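PDB 2QZU: putative sulfatase yidJ from Bacteroides fragilis, which probably hydrolyses sulfate esters as a calcium-dependent arylsulfatase, a member of the sulfatase family within the alkaline phosphatase clan. Local coordinates for residues I64-I70 / M334-L340. Numbering follows the deposited sequence.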
loop_
_atom_site.group_PDB
_atom_site.type_symbol
_atom_site.label_atom_id
_atom_site.label_comp_id
_atom_site.label_asym_id
_atom_site.label_seq_id
_atom_site.Cartn_x
_atom_site.Cartn_y
_atom_site.Cartn_z
ATOM N N ILE A 64 5.379 -7.751 36.288
ATOM C CA ILE A 64 4.076 -7.125 36.490
ATOM C C ILE A 64 3.428 -6.748 35.164
ATOM O O ILE A 64 4.096 -6.284 34.240
ATOM C CB ILE A 64 4.204 -5.830 37.309
ATOM C CG1 ILE A 64 5.064 -6.069 38.549
ATOM C CG2 ILE A 64 2.817 -5.334 37.708
ATOM C CD1 ILE A 64 5.626 -4.789 39.139
ATOM N N ASN A 65 2.116 -6.934 35.091
ATOM C CA ASN A 65 1.359 -6.598 33.898
ATOM C C ASN A 65 0.392 -5.484 34.299
ATOM O O ASN A 65 -0.565 -5.723 35.037
ATOM C CB ASN A 65 0.585 -7.828 33.405
ATOM C CG ASN A 65 -0.055 -7.618 32.043
ATOM O OD1 ASN A 65 -0.804 -8.467 31.561
ATOM N ND2 ASN A 65 0.240 -6.487 31.415
ATOM N N PHE A 66 0.658 -4.265 33.835
ATOM C CA PHE A 66 -0.199 -3.126 34.147
ATOM C C PHE A 66 -1.333 -3.064 33.132
ATOM O O PHE A 66 -1.189 -2.489 32.053
ATOM C CB PHE A 66 0.626 -1.836 34.133
ATOM C CG PHE A 66 1.578 -1.718 35.292
ATOM C CD1 PHE A 66 1.100 -1.458 36.576
ATOM C CD2 PHE A 66 2.951 -1.872 35.106
ATOM C CE1 PHE A 66 1.977 -1.354 37.663
ATOM C CE2 PHE A 66 3.836 -1.771 36.186
ATOM C CZ PHE A 66 3.348 -1.509 37.464
ATOM N N THR A 67 -2.465 -3.661 33.498
ATOM C CA THR A 67 -3.627 -3.742 32.620
ATOM C C THR A 67 -4.472 -2.484 32.407
ATOM O O THR A 67 -5.443 -2.526 31.649
ATOM C CB THR A 67 -4.558 -4.884 33.068
ATOM O OG1 THR A 67 -4.894 -4.710 34.446
ATOM C CG2 THR A 67 -3.871 -6.234 32.881
ATOM N N ASN A 68 -4.121 -1.381 33.067
ATOM C CA ASN A 68 -4.851 -0.120 32.886
ATOM C C ASN A 68 -3.929 0.995 32.387
ATOM O O ASN A 68 -4.286 2.171 32.454
ATOM C CB ASN A 68 -5.502 0.356 34.195
ATOM C CG ASN A 68 -6.637 -0.538 34.654
ATOM O OD1 ASN A 68 -7.425 -1.029 33.849
ATOM N ND2 ASN A 68 -6.738 -0.732 35.963
ATOM N N ALA A 69 -2.749 0.635 31.889
ATOM C CA ALA A 69 -1.787 1.635 31.402
ATOM C C ALA A 69 -2.288 2.398 30.179
ATOM O O ALA A 69 -2.933 1.823 29.307
ATOM C CB ALA A 69 -0.459 0.965 31.076
ATOM N N ILE A 70 -1.978 3.692 30.108
ATOM C CA ILE A 70 -2.414 4.513 28.978
ATOM C C ILE A 70 -1.341 5.468 28.454
ATOM O O ILE A 70 -0.269 5.608 29.040
ATOM C CB ILE A 70 -3.660 5.370 29.354
ATOM C CG1 ILE A 70 -3.335 6.319 30.511
ATOM C CG2 ILE A 70 -4.814 4.474 29.778
ATOM C CD1 ILE A 70 -2.802 7.674 30.074
HETATM N N MSE A 334 -6.085 5.058 23.601
HETATM C CA MSE A 334 -5.280 5.381 24.780
HETATM C C MSE A 334 -4.606 4.196 25.482
HETATM O O MSE A 334 -3.482 4.323 25.963
HETATM C CB MSE A 334 -6.130 6.133 25.818
HETATM C CG MSE A 334 -6.628 7.511 25.382
HETATM SE SE MSE A 334 -7.494 8.464 26.861
HETATM C CE MSE A 334 -5.898 8.913 27.859
ATOM N N ARG A 335 -5.285 3.054 25.554
ATOM C CA ARG A 335 -4.728 1.889 26.241
ATOM C C ARG A 335 -3.511 1.274 25.554
ATOM O O ARG A 335 -3.537 0.966 24.360
ATOM C CB ARG A 335 -5.818 0.832 26.447
ATOM C CG ARG A 335 -6.759 1.151 27.601
ATOM C CD ARG A 335 -6.215 0.608 28.917
ATOM N NE ARG A 335 -6.106 -0.845 28.844
ATOM C CZ ARG A 335 -4.964 -1.527 28.834
ATOM N NH1 ARG A 335 -4.991 -2.849 28.748
ATOM N NH2 ARG A 335 -3.800 -0.897 28.935
ATOM N N ILE A 336 -2.442 1.109 26.327
ATOM C CA ILE A 336 -1.200 0.539 25.831
ATOM C C ILE A 336 -0.698 -0.571 26.743
ATOM O O ILE A 336 -1.060 -0.641 27.924
ATOM C CB ILE A 336 -0.071 1.602 25.749
ATOM C CG1 ILE A 336 0.147 2.240 27.126
ATOM C CG2 ILE A 336 -0.421 2.659 24.722
ATOM C CD1 ILE A 336 1.385 3.135 27.216
ATOM N N PRO A 337 0.115 -1.483 26.192
ATOM C CA PRO A 337 0.645 -2.563 27.019
ATOM C C PRO A 337 1.690 -1.928 27.927
ATOM O O PRO A 337 2.257 -0.881 27.597
ATOM C CB PRO A 337 1.266 -3.507 25.998
ATOM C CG PRO A 337 1.725 -2.581 24.920
ATOM C CD PRO A 337 0.540 -1.639 24.791
HETATM N N MSE A 338 1.935 -2.554 29.066
HETATM C CA MSE A 338 2.909 -2.047 30.017
HETATM C C MSE A 338 3.285 -3.212 30.914
HETATM O O MSE A 338 2.635 -3.467 31.929
HETATM C CB MSE A 338 2.288 -0.912 30.841
HETATM C CG MSE A 338 3.187 -0.291 31.887
HETATM SE SE MSE A 338 4.581 0.823 31.149
HETATM C CE MSE A 338 3.505 2.341 30.559
ATOM N N ILE A 339 4.322 -3.932 30.503
ATOM C CA ILE A 339 4.827 -5.084 31.236
ATOM C C ILE A 339 6.224 -4.735 31.729
ATOM O O ILE A 339 7.055 -4.244 30.964
ATOM C CB ILE A 339 4.914 -6.327 30.323
ATOM C CG1 ILE A 339 3.528 -6.680 29.784
ATOM C CG2 ILE A 339 5.491 -7.509 31.099
ATOM C CD1 ILE A 339 3.538 -7.793 28.764
ATOM N N LEU A 340 6.485 -4.989 33.005
ATOM C CA LEU A 340 7.785 -4.677 33.576
ATOM C C LEU A 340 8.289 -5.817 34.454
ATOM O O LEU A 340 7.527 -6.420 35.213
ATOM C CB LEU A 340 7.684 -3.381 34.390
ATOM C CG LEU A 340 8.951 -2.692 34.907
ATOM C CD1 LEU A 340 8.628 -1.240 35.219
ATOM C CD2 LEU A 340 9.485 -3.404 36.141
HETATM O O HOH W 1 -0.133 -4.219 30.078
#
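Ile-64 opens a short antiparallel pairing with Leu-340, the two residues exchanging hydrogen bonds (Ile-64 N to Leu-340 O, 2.7 Å; Leu-340 N to Ile-64 O, 3.0 Å). Asn-65 faces Ile-339 as a non-hydrogen-bonded pair, and Phe-66 N then donates to Met-338 O (2.9 Å), while the Phe-66 ring packs on the selenomethionine side chain (CD2 to Met-338 CG, 3.6 Å). Here the backbones part: a type I turn from Phe-66 to Ala-69 lifts the chain away, and a water fills the gap, donating to Phe-66 O and accepting from Met-338 N, both at 2.8 Å. Arg-335 folds its guanidinium under the turn, with Thr-67 O and Asn-68 CA over one face. Ala-69 O receives both Arg-335 NH2 (2.9 Å) and Ile-336 N (3.1 Å), restoring backbone contact with the register shifted by one residue, and Ile-70 CD1 reaches Met-334 CE (4.0 Å). Arg-335 also forms a salt bridge with Asp-41. In the central mixed sheet of this alkaline phosphatase-like fold, strand 64-66 lies between 338-341 and 349-352, and strand 306-311 flanks 338-341 on its other side; Ile-339 packs against helix 54-61.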